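PDB 2B34: MAR1 Ribonuclease from Caenorhabditis elegans, which belongs to the isochorismatase family and probably acts as a hydrolase, possibly a ribonuclease. Local coordinates for residues 92-95 against 96-100; 115-118 against 119-122; 147-150 against 151-154. One frame throughout, in Å; residues are numbered along the deposited sequence.

Contact 1: 92-95 against 96-100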
loop_
_atom_site.group_PDB
_atom_site.type_symbol
_atom_site.label_atom_id
_atom_site.label_comp_id
_atom_site.label_asym_id
_atom_site.label_seq_id
_atom_site.Cartn_x
_atom_site.Cartn_y
_atom_site.Cartn_z
ATOM N N PRO A 92 19.554 22.845 -14.518
ATOM C CA PRO A 92 19.654 24.303 -14.311
ATOM C C PRO A 92 18.549 25.181 -14.944
ATOM O O PRO A 92 18.008 26.037 -14.244
ATOM C CB PRO A 92 21.045 24.636 -14.857
ATOM C CG PRO A 92 21.836 23.413 -14.535
ATOM C CD PRO A 92 20.888 22.244 -14.727
ATOM N N PRO A 93 18.210 24.979 -16.241
ATOM C CA PRO A 93 17.136 25.766 -16.871
ATOM C C PRO A 93 15.751 25.700 -16.206
ATOM O O PRO A 93 14.903 26.549 -16.487
ATOM C CB PRO A 93 17.049 25.164 -18.276
ATOM C CG PRO A 93 18.390 24.608 -18.530
ATOM C CD PRO A 93 18.812 24.046 -17.214
ATOM N N THR A 94 15.516 24.704 -15.352
ATOM C CA THR A 94 14.208 24.557 -14.697
ATOM C C THR A 94 14.163 25.189 -13.307
ATOM O O THR A 94 13.104 25.243 -12.679
ATOM C CB THR A 94 13.763 23.068 -14.591
ATOM O OG1 THR A 94 14.679 22.344 -13.761
ATOM C CG2 THR A 94 13.688 22.419 -15.968
ATOM N N GLU A 95 15.310 25.668 -12.830
ATOM C CA GLU A 95 15.427 26.184 -11.463
ATOM C C GLU A 95 14.537 27.402 -11.179
ATOM O O GLU A 95 13.825 27.423 -10.173
ATOM C CB GLU A 95 16.900 26.444 -11.104
ATOM C CG GLU A 95 17.726 25.147 -10.999
ATOM C CD GLU A 95 19.213 25.372 -10.751
ATOM O OE1 GLU A 95 19.661 26.541 -10.693
ATOM O OE2 GLU A 95 19.942 24.363 -10.616
ATOM N N ASP A 96 14.558 28.389 -12.075
ATOM C CA ASP A 96 13.747 29.605 -11.922
ATOM C C ASP A 96 12.239 29.329 -11.882
ATOM O O ASP A 96 11.507 29.981 -11.133
ATOM C CB ASP A 96 14.072 30.625 -13.020
ATOM C CG ASP A 96 15.338 31.425 -12.731
ATOM O OD1 ASP A 96 15.890 31.323 -11.614
ATOM O OD2 ASP A 96 15.779 32.168 -13.632
ATOM N N THR A 97 11.786 28.371 -12.691
ATOM C CA THR A 97 10.392 27.911 -12.666
ATOM C C THR A 97 10.044 27.316 -11.300
ATOM O O THR A 97 8.996 27.626 -10.728
ATOM C CB THR A 97 10.121 26.855 -13.776
ATOM O OG1 THR A 97 10.415 27.417 -15.058
ATOM C CG2 THR A 97 8.663 26.387 -13.761
ATOM N N LEU A 98 10.941 26.473 -10.786
ATOM C CA LEU A 98 10.725 25.753 -9.531
ATOM C C LEU A 98 10.734 26.647 -8.289
ATOM O O LEU A 98 10.102 26.320 -7.283
ATOM C CB LEU A 98 11.747 24.618 -9.378
ATOM C CG LEU A 98 11.635 23.428 -10.340
ATOM C CD1 LEU A 98 12.747 22.422 -10.088
ATOM C CD2 LEU A 98 10.268 22.758 -10.233
ATOM N N LYS A 99 11.451 27.767 -8.363
ATOM C CA LYS A 99 11.476 28.737 -7.269
ATOM C C LYS A 99 10.182 29.548 -7.175
ATOM O O LYS A 99 9.911 30.181 -6.155
ATOM C CB LYS A 99 12.701 29.653 -7.378
ATOM C CG LYS A 99 13.974 29.027 -6.807
ATOM C CD LYS A 99 15.211 29.906 -7.012
ATOM C CE LYS A 99 15.959 29.538 -8.291
ATOM N NZ LYS A 99 17.315 30.170 -8.355
ATOM N N LYS A 100 9.378 29.514 -8.235
ATOM C CA LYS A 100 8.112 30.242 -8.273
ATOM C C LYS A 100 6.913 29.391 -7.848
ATOM O O LYS A 100 5.829 29.929 -7.599
ATOM C CB LYS A 100 7.864 30.802 -9.673
ATOM C CG LYS A 100 8.570 32.114 -9.975
ATOM C CD LYS A 100 8.090 32.705 -11.302
ATOM C CE LYS A 100 6.587 33.031 -11.268
ATOM N NZ LYS A 100 6.074 33.480 -12.596
HETATM O O HOH W 1 13.011 27.884 -15.362
#
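With chi1 at 63°, Thr94 holds OG1 between its backbone N and carbonyl carbon, and Leu98, whose CG lies anti to its own carbonyl carbon, runs alongside it in the same direction. Leu98 CD1 comes 4.2 Å from Thr94 OG1, while Leu98 CG rests closer in, 3.3 Å from Thr94 O. Lys99 bends at its third torsion (chi3 -93°), which turns CE back against the Glu95 carbonyl, 3.5 Å from Glu95 O, and carries NZ toward the acidic side chains of the preceding turn. These contacts follow the first turn of the short helix 95-98. Leu98 N donates to Thr94 O at 3.1 Å with an N-H...O angle of 153°, and Lys99 N follows with a bond to Glu95 O. On another side of the turn a water spans the start of the helix: it donates to Pro93 O at 2.6 Å and is hydrogen-bonded to Thr97 OG1 at 2.7 Å, joining the proline-led approach to the helix by a polar bridge. The Thr94 hydroxyl makes its main bond with Ile91 O, so its approach to Leu98 CD1 is mere van der Waals contact. Leu98 itself packs on Cys90, Arg125 and Leu127, and Thr94 and Thr97 both touch Ile55 of strand 54-59. The charged groups are held more loosely. Lys99 NZ lies 3.7 Å from Asp96 OD1, a long salt bridge, and 4.9 Å from Glu95 OE1, where at most a weak attraction through space is likely. The chemistry is thus two-sided: backbone bonds and buried aliphatic packing fix the turn on the inner side, while Lys99 probably offsets, without tight pairing, the negative charge that Glu95 and Asp96 bring to the outer side.

Contact 2: 115-118 against 119-122; sequences VLQT and TYDL
Val115 O is gripped twice by Thr119: OG1 donates to it at 2.7 Å and the backbone N at 2.9 Å, the two donors reaching the oxygen from opposite faces of its carbonyl plane. The hydroxyl is placed for this by a first torsion of -68°, which sets it beside its own backbone N and turns it back toward the preceding turn, so a polar group in a buried position is satisfied within one turn. The helix is 114-124, the crossover of the beta-alpha-beta unit that joins strands 103-109 and 128-137. Its regular bonds continue from Tyr120 N to Leu116 O, from Asp121 N to Gln117 O and from Leu122 N to Thr118 O. Thr118 OG1 is bonded to Cys114 O and Met89 N. Asp121 forms a salt bridge with Arg9 of the second subunit, which also donates to Gln117 OE1 and packs on Tyr120.

Outward from these bonds, Leu116 extends with CG anti to its backbone N (chi1 -178°) and crosses the Tyr120 ring obliquely. Its CD1 sits over one face, 3.9 Å from the Tyr120 ring centroid and displaced toward the rim, a CH-pi contact. Without the ring, as with an alanine here, Leu116 CD1 is likely to lose the face it rests on, and a gap to open beside Gln150 and Ala154 of helix 141-154. On the sheet-facing side, Thr118 and Leu122 lie alongside each other and point the same way, with Leu122 reaching Val104 and Val129; here the methyl carbon Thr118 CG2 meets Leu122 CD1 at 3.7 Å.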
loop_
_atom_site.group_PDB
_atom_site.type_symbol
_atom_site.label_atom_id
_atom_site.label_comp_id
_atom_site.label_asym_id
_atom_site.label_seq_id
_atom_site.Cartn_x
_atom_site.Cartn_y
_atom_site.Cartn_z
ATOM N N VAL A 115 10.873 9.858 -14.395
ATOM C CA VAL A 115 9.777 10.316 -13.546
ATOM C C VAL A 115 10.140 10.130 -12.078
ATOM O O VAL A 115 9.916 11.025 -11.272
ATOM C CB VAL A 115 8.432 9.612 -13.890
ATOM C CG1 VAL A 115 7.303 10.133 -13.012
ATOM C CG2 VAL A 115 8.082 9.810 -15.366
ATOM N N LEU A 116 10.713 8.971 -11.749
ATOM C CA LEU A 116 11.155 8.681 -10.386
ATOM C C LEU A 116 12.302 9.593 -9.949
ATOM O O LEU A 116 12.247 10.181 -8.870
ATOM C CB LEU A 116 11.552 7.205 -10.229
ATOM C CG LEU A 116 12.002 6.741 -8.834
ATOM C CD1 LEU A 116 10.923 7.014 -7.782
ATOM C CD2 LEU A 116 12.392 5.264 -8.843
ATOM N N GLN A 117 13.334 9.703 -10.783
ATOM C CA GLN A 117 14.485 10.563 -10.477
ATOM C C GLN A 117 14.088 12.034 -10.380
ATOM O O GLN A 117 14.561 12.749 -9.493
ATOM C CB GLN A 117 15.617 10.381 -11.497
ATOM C CG GLN A 117 16.276 8.992 -11.507
ATOM C CD GLN A 117 16.772 8.540 -10.140
ATOM O OE1 GLN A 117 17.296 9.334 -9.355
ATOM N NE2 GLN A 117 16.611 7.257 -9.855
ATOM N N THR A 118 13.220 12.479 -11.285
ATOM C CA THR A 118 12.671 13.840 -11.220
ATOM C C THR A 118 11.923 14.033 -9.908
ATOM O O THR A 118 12.153 15.014 -9.201
ATOM C CB THR A 118 11.748 14.159 -12.425
ATOM O OG1 THR A 118 12.494 14.044 -13.640
ATOM C CG2 THR A 118 11.172 15.570 -12.329
ATOM N N THR A 119 11.042 13.082 -9.595
ATOM C CA THR A 119 10.253 13.075 -8.355
ATOM C C THR A 119 11.131 13.243 -7.109
ATOM O O THR A 119 10.854 14.102 -6.270
ATOM C CB THR A 119 9.386 11.783 -8.254
ATOM O OG1 THR A 119 8.364 11.817 -9.258
ATOM C CG2 THR A 119 8.735 11.643 -6.881
ATOM N N TYR A 120 12.184 12.432 -7.002
ATOM C CA TYR A 120 13.129 12.517 -5.881
ATOM C C TYR A 120 13.816 13.878 -5.794
ATOM O O TYR A 120 13.903 14.467 -4.713
ATOM C CB TYR A 120 14.208 11.435 -5.983
ATOM C CG TYR A 120 13.791 10.022 -5.633
ATOM C CD1 TYR A 120 12.565 9.747 -5.010
ATOM C CD2 TYR A 120 14.654 8.952 -5.895
ATOM C CE1 TYR A 120 12.205 8.434 -4.685
ATOM C CE2 TYR A 120 14.307 7.647 -5.571
ATOM C CZ TYR A 120 13.087 7.393 -4.966
ATOM O OH TYR A 120 12.760 6.091 -4.647
ATOM N N ASP A 121 14.311 14.361 -6.933
ATOM C CA ASP A 121 14.955 15.673 -7.016
ATOM C C ASP A 121 14.009 16.805 -6.611
ATOM O O ASP A 121 14.406 17.725 -5.898
ATOM C CB ASP A 121 15.492 15.923 -8.430
ATOM C CG ASP A 121 16.845 15.280 -8.672
ATOM O OD1 ASP A 121 17.376 14.593 -7.771
ATOM O OD2 ASP A 121 17.390 15.471 -9.774
ATOM N N LEU A 122 12.761 16.727 -7.074
ATOM C CA LEU A 122 11.736 17.711 -6.728
ATOM C C LEU A 122 11.424 17.703 -5.236
ATOM O O LEU A 122 11.351 18.760 -4.611
ATOM C CB LEU A 122 10.457 17.467 -7.530
ATOM C CG LEU A 122 10.456 17.805 -9.023
ATOM C CD1 LEU A 122 9.186 17.287 -9.674
ATOM C CD2 LEU A 122 10.603 19.300 -9.243
#

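Contact 3: 147-150 against 151-154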
loop_
_atom_site.group_PDB
_atom_site.type_symbol
_atom_site.label_atom_id
_atom_site.label_comp_id
_atom_site.label_asym_id
_atom_site.label_seq_id
_atom_site.Cartn_x
_atom_site.Cartn_y
_atom_site.Cartn_z
ATOM N N ALA A 147 7.464 1.751 -9.438
ATOM C CA ALA A 147 7.798 3.168 -9.572
ATOM C C ALA A 147 6.858 3.979 -8.696
ATOM O O ALA A 147 7.306 4.811 -7.914
ATOM C CB ALA A 147 7.694 3.623 -11.011
ATOM N N PHE A 148 5.559 3.701 -8.814
ATOM C CA PHE A 148 4.532 4.403 -8.043
ATOM C C PHE A 148 4.720 4.178 -6.540
ATOM O O PHE A 148 4.563 5.103 -5.746
ATOM C CB PHE A 148 3.126 3.963 -8.477
ATOM C CG PHE A 148 2.766 4.332 -9.904
ATOM C CD1 PHE A 148 3.195 5.532 -10.472
ATOM C CD2 PHE A 148 1.961 3.484 -10.666
ATOM C CE1 PHE A 148 2.848 5.872 -11.785
ATOM C CE2 PHE A 148 1.604 3.816 -11.981
ATOM C CZ PHE A 148 2.048 5.016 -12.539
ATOM N N LYS A 149 5.061 2.946 -6.170
ATOM C CA LYS A 149 5.342 2.584 -4.780
ATOM C C LYS A 149 6.515 3.381 -4.203
ATOM O O LYS A 149 6.413 3.921 -3.104
ATOM C CB LYS A 149 5.619 1.083 -4.651
ATOM C CG LYS A 149 4.466 0.186 -5.099
ATOM C CD LYS A 149 4.526 -1.189 -4.432
ATOM C CE LYS A 149 3.649 -1.260 -3.172
ATOM N NZ LYS A 149 4.036 -0.288 -2.090
ATOM N N GLN A 150 7.615 3.455 -4.953
ATOM C CA GLN A 150 8.797 4.216 -4.536
ATOM C C GLN A 150 8.492 5.705 -4.443
ATOM O O GLN A 150 8.968 6.386 -3.534
ATOM C CB GLN A 150 9.964 3.995 -5.500
ATOM C CG GLN A 150 10.446 2.561 -5.575
ATOM C CD GLN A 150 11.391 2.315 -6.736
ATOM O OE1 GLN A 150 12.572 2.645 -6.664
ATOM N NE2 GLN A 150 10.876 1.715 -7.804
ATOM N N MET A 151 7.704 6.204 -5.393
ATOM C CA MET A 151 7.296 7.604 -5.397
ATOM C C MET A 151 6.507 7.956 -4.139
ATOM O O MET A 151 6.796 8.957 -3.489
ATOM C CB MET A 151 6.483 7.936 -6.651
ATOM C CG MET A 151 7.291 7.957 -7.934
ATOM S SD MET A 151 6.208 7.976 -9.376
ATOM C CE MET A 151 7.276 7.299 -10.624
ATOM N N GLU A 152 5.528 7.125 -3.791
ATOM C CA GLU A 152 4.701 7.391 -2.610
ATOM C C GLU A 152 5.444 7.165 -1.290
ATOM O O GLU A 152 5.152 7.838 -0.303
ATOM C CB GLU A 152 3.372 6.626 -2.657
ATOM C CG GLU A 152 3.380 5.245 -2.026
ATOM C CD GLU A 152 2.033 4.562 -2.115
ATOM O OE1 GLU A 152 1.000 5.245 -1.929
ATOM O OE2 GLU A 152 2.008 3.340 -2.377
ATOM N N GLN A 153 6.395 6.227 -1.276
ATOM C CA GLN A 153 7.277 6.031 -0.118
ATOM C C GLN A 153 8.053 7.315 0.188
ATOM O O GLN A 153 8.244 7.672 1.352
ATOM C CB GLN A 153 8.259 4.869 -0.348
ATOM C CG GLN A 153 7.662 3.463 -0.210
ATOM C CD GLN A 153 8.702 2.355 -0.396
ATOM O OE1 GLN A 153 9.023 1.958 -1.519
ATOM N NE2 GLN A 153 9.223 1.849 0.713
ATOM N N ALA A 154 8.486 8.004 -0.868
ATOM C CA ALA A 154 9.244 9.251 -0.740
ATOM C C ALA A 154 8.374 10.471 -0.414
ATOM O O ALA A 154 8.894 11.516 -0.037
ATOM C CB ALA A 154 10.056 9.500 -2.001
#
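Phe148 and Met151 lie side by side and point the same way, the sulfur meeting the ring at its edge and not over a face. Met151 SD is 4.0 Å from Phe148 CD1 and 5.4 Å from the ring centroid, near the ring plane, a Met-aromatic contact of the edge type. The methionine chain is extended beyond CG (chi2 167°, chi3 -156°), which carries its methyl back along the helix until Met151 CE meets Ala147 CB at 3.7 Å. On the way Met151 CG passes 3.1 Å from Ala147 O, the oxygen that accepts the backbone N-H of Met151. Phe148 continues the apolar layer onto Val131, Val133 and Val136 of strand 128-137 and Leu158 of strand 157-159.

Lys149 and Glu152 also run alongside each other, but their charged ends stay apart, with Lys149 NZ 4.2 Å from Glu152 OE2, too far for a salt bridge. The lysine bends in its outer torsions and instead pairs with Glu152 of the second subunit. Gln153 turns its amide to the same subunit, where NE2 donates to Ala156 O. This division, apolar groups on the sheet and polar ones at a subunit boundary, marks helix 141-154 as an amphipathic crossover of a beta-alpha-beta unit, between strands 128-137 and 157-159 of the parallel alpha/beta fold.

Overall arrangement
The three contacts come in series along the chain, contact 1 at the start of the short helix 95-98, contacts 2 and 3 within helices 114-124 and 141-154, all linked to the six-stranded parallel sheet of the isochorismatase-type fold. Contact 1 lies on the way from strand 81-84, outermost in this chain, back to the inner strand 103-109; contacts 2 and 3 belong to the next two crossovers, toward strand 157-159, outermost at the other end. Centres of contacts 1 and 2 are 15 Å apart, yet Leu98 and Leu122 touch. Contacts 2 and 3, 10 Å apart between centres, pack helix on helix and both meet the second subunit, whereas contacts 1 and 3 are 24 Å apart between centres.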